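Local structure of molybdopterin-guanine dinucleotide biosynthesis protein B (Bacillus subtilis subsp. spizizenii, 4OYH) at residues A[12-17]-A[115-121]; A[43-47]-A[110-114]. The protein binds GTP, probably hydrolyses it weakly, and may serve as an adapter in making and using the molybdopterin guanine dinucleotide form of the molybdenum cofactor. The protein carries 2 engineered substitutions. All blocks are in the same frame, centred on the assembly; numbering follows the deposited sequence.

Contact 1 of 2, residues A[12-17]-A[115-121]; sequences IVQVVG and PYPKVVI
Gln14 N donates to Pro117 O at 2.9 Å, the first of four backbone bonds that join strand 12-16 to strand 118-121 and the residue leading into it, in parallel. Gln14 O then accepts from Val119 N (2.7 Å), Val119 O from Val16 N, and Val16 O from Ile121 N, the alternation expected of a parallel pair. Pro117 supplies its carbonyl but has no N-H to give; instead Pro117 CD faces Ile12 O at 3.3 Å. The Gln14 amide divides its work: NE2 is hydrogen-bonded to Phe111 O, while OE1 reaches Tyr116 N only weakly (3.3 Å) and lies at the Tyr116 ring edge. Lys118 runs alongside Gln14, then bends at chi3 and chi4 (72° and 85°), which brings NZ 2.7 Å from Tyr116 O; Ala114 O and Val134 O also receive this buried ammonium. Ile12 CD1 sits over one face of the Tyr116 ring, 4.0 Å from its centroid, with Pro115 CG on the opposite face. A serine in place of Tyr116 would probably leave Ile12 without its aromatic cover and open a gap beside Pro115. Beta-branched valines suit these central strands of the P-loop NTPase fold: Val15 and Val119 pack on helix 23-35, Val13 and Val119 on helix 161-171, with strands 105-109 and 136-141 flanking the pair.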
loop_
_atom_site.group_PDB
_atom_site.type_symbol
_atom_site.label_atom_id
_atom_site.label_comp_id
_atom_site.label_asym_id
_atom_site.label_seq_id
_atom_site.Cartn_x
_atom_site.Cartn_y
_atom_site.Cartn_z
ATOM N N ILE A 12 -6.628 15.942 11.215
ATOM C CA ILE A 12 -6.233 16.039 9.826
ATOM C C ILE A 12 -5.747 17.454 9.552
ATOM O O ILE A 12 -6.436 18.421 9.799
ATOM C CB ILE A 12 -7.390 15.704 8.877
ATOM C CG1 ILE A 12 -7.898 14.287 9.167
ATOM C CG2 ILE A 12 -6.964 15.838 7.396
ATOM C CD1 ILE A 12 -8.935 13.755 8.178
ATOM N N VAL A 13 -4.538 17.566 9.048
ATOM C CA VAL A 13 -4.111 18.812 8.462
ATOM C C VAL A 13 -3.572 18.596 7.074
ATOM O O VAL A 13 -2.887 17.598 6.771
ATOM C CB VAL A 13 -3.073 19.492 9.309
ATOM C CG1 VAL A 13 -2.757 20.850 8.740
ATOM C CG2 VAL A 13 -3.607 19.636 10.723
ATOM N N GLN A 14 -3.879 19.553 6.212
ATOM C CA GLN A 14 -3.357 19.505 4.870
ATOM C C GLN A 14 -2.305 20.603 4.602
ATOM O O GLN A 14 -2.256 21.658 5.249
ATOM C CB GLN A 14 -4.476 19.620 3.857
ATOM C CG GLN A 14 -5.676 18.788 4.071
ATOM C CD GLN A 14 -6.757 19.058 3.028
ATOM O OE1 GLN A 14 -7.921 19.327 3.351
ATOM N NE2 GLN A 14 -6.386 18.940 1.769
ATOM N N VAL A 15 -1.474 20.318 3.620
ATOM C CA VAL A 15 -0.550 21.286 3.038
ATOM C C VAL A 15 -0.798 21.418 1.531
ATOM O O VAL A 15 -0.766 20.428 0.795
ATOM C CB VAL A 15 0.900 20.888 3.263
ATOM C CG1 VAL A 15 1.811 21.942 2.662
ATOM C CG2 VAL A 15 1.154 20.738 4.746
ATOM N N VAL A 16 -1.102 22.639 1.111
ATOM C CA VAL A 16 -1.408 22.936 -0.268
ATOM C C VAL A 16 -0.580 24.124 -0.729
ATOM O O VAL A 16 -0.231 24.989 0.056
ATOM C CB VAL A 16 -2.905 23.228 -0.504
ATOM C CG1 VAL A 16 -3.741 22.127 0.036
ATOM C CG2 VAL A 16 -3.308 24.542 0.041
ATOM N N GLY A 17 -0.284 24.153 -2.019
ATOM C CA GLY A 17 0.701 25.062 -2.589
ATOM C C GLY A 17 1.076 24.545 -3.980
ATOM O O GLY A 17 1.095 23.337 -4.190
ATOM N N PRO A 115 -12.354 19.644 2.704
ATOM C CA PRO A 115 -12.787 20.498 3.827
ATOM C C PRO A 115 -11.829 20.596 5.026
ATOM O O PRO A 115 -12.115 21.345 5.951
ATOM C CB PRO A 115 -14.062 19.825 4.287
ATOM C CG PRO A 115 -13.854 18.358 3.924
ATOM C CD PRO A 115 -13.162 18.410 2.619
ATOM N N TYR A 116 -10.716 19.882 5.044
ATOM C CA TYR A 116 -9.955 19.806 6.297
ATOM C C TYR A 116 -9.089 20.999 6.476
ATOM O O TYR A 116 -8.823 21.733 5.528
ATOM C CB TYR A 116 -9.159 18.511 6.355
ATOM C CG TYR A 116 -10.071 17.360 6.120
ATOM C CD1 TYR A 116 -10.937 16.918 7.136
ATOM C CD2 TYR A 116 -10.159 16.763 4.877
ATOM C CE1 TYR A 116 -11.831 15.882 6.918
ATOM C CE2 TYR A 116 -11.049 15.720 4.639
ATOM C CZ TYR A 116 -11.888 15.280 5.679
ATOM O OH TYR A 116 -12.760 14.244 5.462
ATOM N N PRO A 117 -8.711 21.273 7.722
ATOM C CA PRO A 117 -7.901 22.465 7.943
ATOM C C PRO A 117 -6.620 22.370 7.116
ATOM O O PRO A 117 -6.142 21.268 6.929
ATOM C CB PRO A 117 -7.594 22.434 9.429
ATOM C CG PRO A 117 -8.568 21.452 10.022
ATOM C CD PRO A 117 -8.901 20.485 8.939
ATOM N N LYS A 118 -6.065 23.472 6.646
ATOM C CA LYS A 118 -4.940 23.357 5.765
ATOM C C LYS A 118 -4.040 24.524 5.897
ATOM O O LYS A 118 -4.449 25.586 6.302
ATOM C CB LYS A 118 -5.404 23.201 4.337
ATOM C CG LYS A 118 -6.534 24.071 3.918
ATOM C CD LYS A 118 -7.042 23.638 2.564
ATOM C CE LYS A 118 -7.791 22.327 2.592
ATOM N NZ LYS A 118 -9.232 22.472 2.935
ATOM N N VAL A 119 -2.776 24.273 5.623
ATOM C CA VAL A 119 -1.779 25.319 5.626
ATOM C C VAL A 119 -1.469 25.586 4.139
ATOM O O VAL A 119 -1.335 24.642 3.346
ATOM C CB VAL A 119 -0.567 24.878 6.465
ATOM C CG1 VAL A 119 0.675 25.635 6.084
ATOM C CG2 VAL A 119 -0.898 25.057 7.951
ATOM N N VAL A 120 -1.455 26.856 3.754
ATOM C CA VAL A 120 -1.257 27.253 2.354
ATOM C C VAL A 120 0.122 27.877 2.252
ATOM O O VAL A 120 0.423 28.790 3.005
ATOM C CB VAL A 120 -2.335 28.262 1.855
ATOM C CG1 VAL A 120 -2.049 28.733 0.427
ATOM C CG2 VAL A 120 -3.701 27.647 1.913
ATOM N N ILE A 121 0.951 27.330 1.368
ATOM C CA ILE A 121 2.256 27.888 0.985
ATOM C C ILE A 121 2.117 28.734 -0.286
ATOM O O ILE A 121 1.644 28.246 -1.309
ATOM C CB ILE A 121 3.298 26.846 0.661
ATOM C CG1 ILE A 121 3.143 25.584 1.501
ATOM C CG2 ILE A 121 4.698 27.460 0.771
ATOM C CD1 ILE A 121 3.331 25.774 2.934
#

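Contact 2 of 2, residues A[43-47]-A[110-114]; sequences CLKHH and GFKKA. With SO4 (sulfate ion), chain G.
His46 overlaps Phe111 obliquely: Phe111 CE1 lies over one face of the imidazole, the two ring centroids 4.0 Å apart and the planes inclined by 33°. His46 CB sits over the phenyl face, 3.6 Å from the Phe111 centroid in a CH-pi contact. With CG anti to the backbone N (chi1 -166°), the imidazole extends from the strand to the CZ and CE1 side of the benzene ring. ND1 comes close to that ring, yet its polar partner lies elsewhere: a weak hydrogen bond to Glu76 O of the second subunit. Histidine therefore suits this place, offering a flat surface to Phe111 and a polar edge to the dimer interface. Leu44, two residues back, brings CD2 to within 3.9 Å of Phe111 CE2, so the phenyl group meets both side chains on the same side of the strand.

A sulfate, probably from the crystallisation liquor, lies at the His46 ring edge, its O1 3.1 Å from His46 CD2. Lys112 N donates to sulfate O4 at an unusually short, doubtful 2.5 Å, and Phe111 N reaches O2 weakly. At Gly110 (phi 94°) a beta carbon would jam against the preceding carbonyl, clash with the sulfate and press tightly on His46 CB; the backbone angles alone call for glycine. Lys113 NZ is 4.2 Å from His46 NE2, and the lysine's charge is probably eased by the nearby sulfate. Ala114 N closes a type I beta turn on Phe111 O. The loop begins near Lys23, a probable GTP-binding residue. Leu91 of helix 91-100 packs against Leu44, Phe111 and Ala114, strand 105-109 pairs with 41-46 on one side, and a strand of the second subunit continues the sheet on the other.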
loop_
_atom_site.group_PDB
_atom_site.type_symbol
_atom_site.label_atom_id
_atom_site.label_comp_id
_atom_site.label_asym_id
_atom_site.label_seq_id
_atom_site.Cartn_x
_atom_site.Cartn_y
_atom_site.Cartn_z
ATOM N N CYS A 43 0.897 9.940 6.350
ATOM C CA CYS A 43 1.169 10.927 5.336
ATOM C C CYS A 43 0.575 10.474 4.012
ATOM O O CYS A 43 0.658 9.300 3.618
ATOM C CB CYS A 43 2.681 11.175 5.191
ATOM S SG CYS A 43 2.994 12.815 4.543
ATOM N N LEU A 44 -0.080 11.401 3.353
ATOM C CA LEU A 44 -0.769 11.103 2.094
ATOM C C LEU A 44 -0.555 12.264 1.117
ATOM O O LEU A 44 -0.732 13.470 1.424
ATOM C CB LEU A 44 -2.236 10.829 2.330
ATOM C CG LEU A 44 -3.067 10.656 1.043
ATOM C CD1 LEU A 44 -2.718 9.381 0.357
ATOM C CD2 LEU A 44 -4.587 10.715 1.315
ATOM N N LYS A 45 -0.081 11.869 -0.047
ATOM C CA LYS A 45 0.228 12.793 -1.125
ATOM C C LYS A 45 -0.716 12.501 -2.255
ATOM O O LYS A 45 -0.799 11.349 -2.691
ATOM C CB LYS A 45 1.698 12.640 -1.571
ATOM C CG LYS A 45 2.015 13.342 -2.873
ATOM C CD LYS A 45 3.515 13.364 -3.147
ATOM C CE LYS A 45 3.832 13.929 -4.515
ATOM N NZ LYS A 45 4.838 13.098 -5.244
ATOM N N HIS A 46 -1.457 13.512 -2.707
ATOM C CA HIS A 46 -2.206 13.411 -3.972
ATOM C C HIS A 46 -1.286 13.648 -5.172
ATOM O O HIS A 46 -0.444 14.546 -5.148
ATOM C CB HIS A 46 -3.338 14.421 -4.017
ATOM C CG HIS A 46 -4.340 14.171 -5.100
ATOM N ND1 HIS A 46 -4.842 12.920 -5.394
ATOM C CD2 HIS A 46 -4.947 15.024 -5.957
ATOM C CE1 HIS A 46 -5.706 13.014 -6.383
ATOM N NE2 HIS A 46 -5.787 14.279 -6.746
ATOM N N HIS A 47 -1.442 12.845 -6.217
ATOM C CA HIS A 47 -0.655 13.022 -7.452
ATOM C C HIS A 47 -1.573 13.073 -8.667
ATOM O O HIS A 47 -2.251 14.082 -8.899
ATOM C CB HIS A 47 0.358 11.896 -7.596
ATOM C CG HIS A 47 0.948 11.774 -8.970
ATOM N ND1 HIS A 47 0.212 11.378 -10.068
ATOM C CD2 HIS A 47 2.208 11.972 -9.415
ATOM C CE1 HIS A 47 0.994 11.349 -11.129
ATOM N NE2 HIS A 47 2.211 11.701 -10.763
ATOM N N GLY A 110 -1.703 18.168 -0.700
ATOM C CA GLY A 110 -2.699 18.257 -1.800
ATOM C C GLY A 110 -4.197 18.113 -1.433
ATOM O O GLY A 110 -4.532 18.415 -0.298
ATOM N N PHE A 111 -5.048 17.598 -2.333
ATOM C CA PHE A 111 -6.543 17.678 -2.283
ATOM C C PHE A 111 -7.029 19.007 -1.777
ATOM O O PHE A 111 -7.804 19.042 -0.783
ATOM C CB PHE A 111 -7.216 16.609 -1.389
ATOM C CG PHE A 111 -6.794 15.211 -1.722
ATOM C CD1 PHE A 111 -7.511 14.430 -2.686
ATOM C CD2 PHE A 111 -5.651 14.722 -1.163
ATOM C CE1 PHE A 111 -7.035 13.108 -3.056
ATOM C CE2 PHE A 111 -5.128 13.400 -1.430
ATOM C CZ PHE A 111 -5.821 12.608 -2.395
ATOM N N LYS A 112 -6.606 20.095 -2.412
ATOM C CA LYS A 112 -7.105 21.461 -2.073
ATOM C C LYS A 112 -8.614 21.585 -1.830
ATOM O O LYS A 112 -9.076 22.513 -1.182
ATOM C CB LYS A 112 -6.830 22.416 -3.204
ATOM C CG LYS A 112 -5.387 22.458 -3.712
ATOM C CD LYS A 112 -5.296 23.302 -4.943
ATOM C CE LYS A 112 -6.378 22.999 -5.905
ATOM N NZ LYS A 112 -7.179 24.257 -5.994
ATOM N N LYS A 113 -9.362 20.679 -2.446
ATOM C CA LYS A 113 -10.810 20.741 -2.517
ATOM C C LYS A 113 -11.438 20.194 -1.261
ATOM O O LYS A 113 -12.614 20.398 -1.019
ATOM C CB LYS A 113 -11.301 19.929 -3.720
ATOM C CG LYS A 113 -10.988 18.392 -3.615
ATOM C CD LYS A 113 -9.869 17.879 -4.570
ATOM C CE LYS A 113 -10.092 16.380 -4.911
ATOM N NZ LYS A 113 -9.565 15.923 -6.245
ATOM N N ALA A 114 -10.654 19.444 -0.497
ATOM C CA ALA A 114 -11.140 18.843 0.747
ATOM C C ALA A 114 -11.436 19.930 1.767
ATOM O O ALA A 114 -10.827 21.001 1.713
ATOM C CB ALA A 114 -10.087 17.807 1.337
HETATM S S SO4 G . -4.849 18.998 -5.733
HETATM O O1 SO4 G . -5.629 17.981 -6.425
HETATM O O2 SO4 G . -3.654 18.431 -5.130
HETATM O O3 SO4 G . -4.444 20.038 -6.671
HETATM O O4 SO4 G . -5.724 19.556 -4.721
#

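How the contacts relate
Both contacts belong to the same parallel sheet, but only contact 1 pairs two of its strands. Contact 1 is a buried pairing of neighbouring central strands, built on regular backbone bonds and valine packing; contact 2, partly buried, relies on side chains that bring a loop over the end of strand 41-46, this chain's outermost strand on that side. There aromatic surfaces, a bound anion and the second subunit are added to a smaller aliphatic patch. The two meet through Gln14, whose NE2 serves the 110-114 loop, and through Val15 O, which receives Gly110 N. Contact 1 contains Gly17 of the probable P-loop, and Gly110 of contact 2 lies near it.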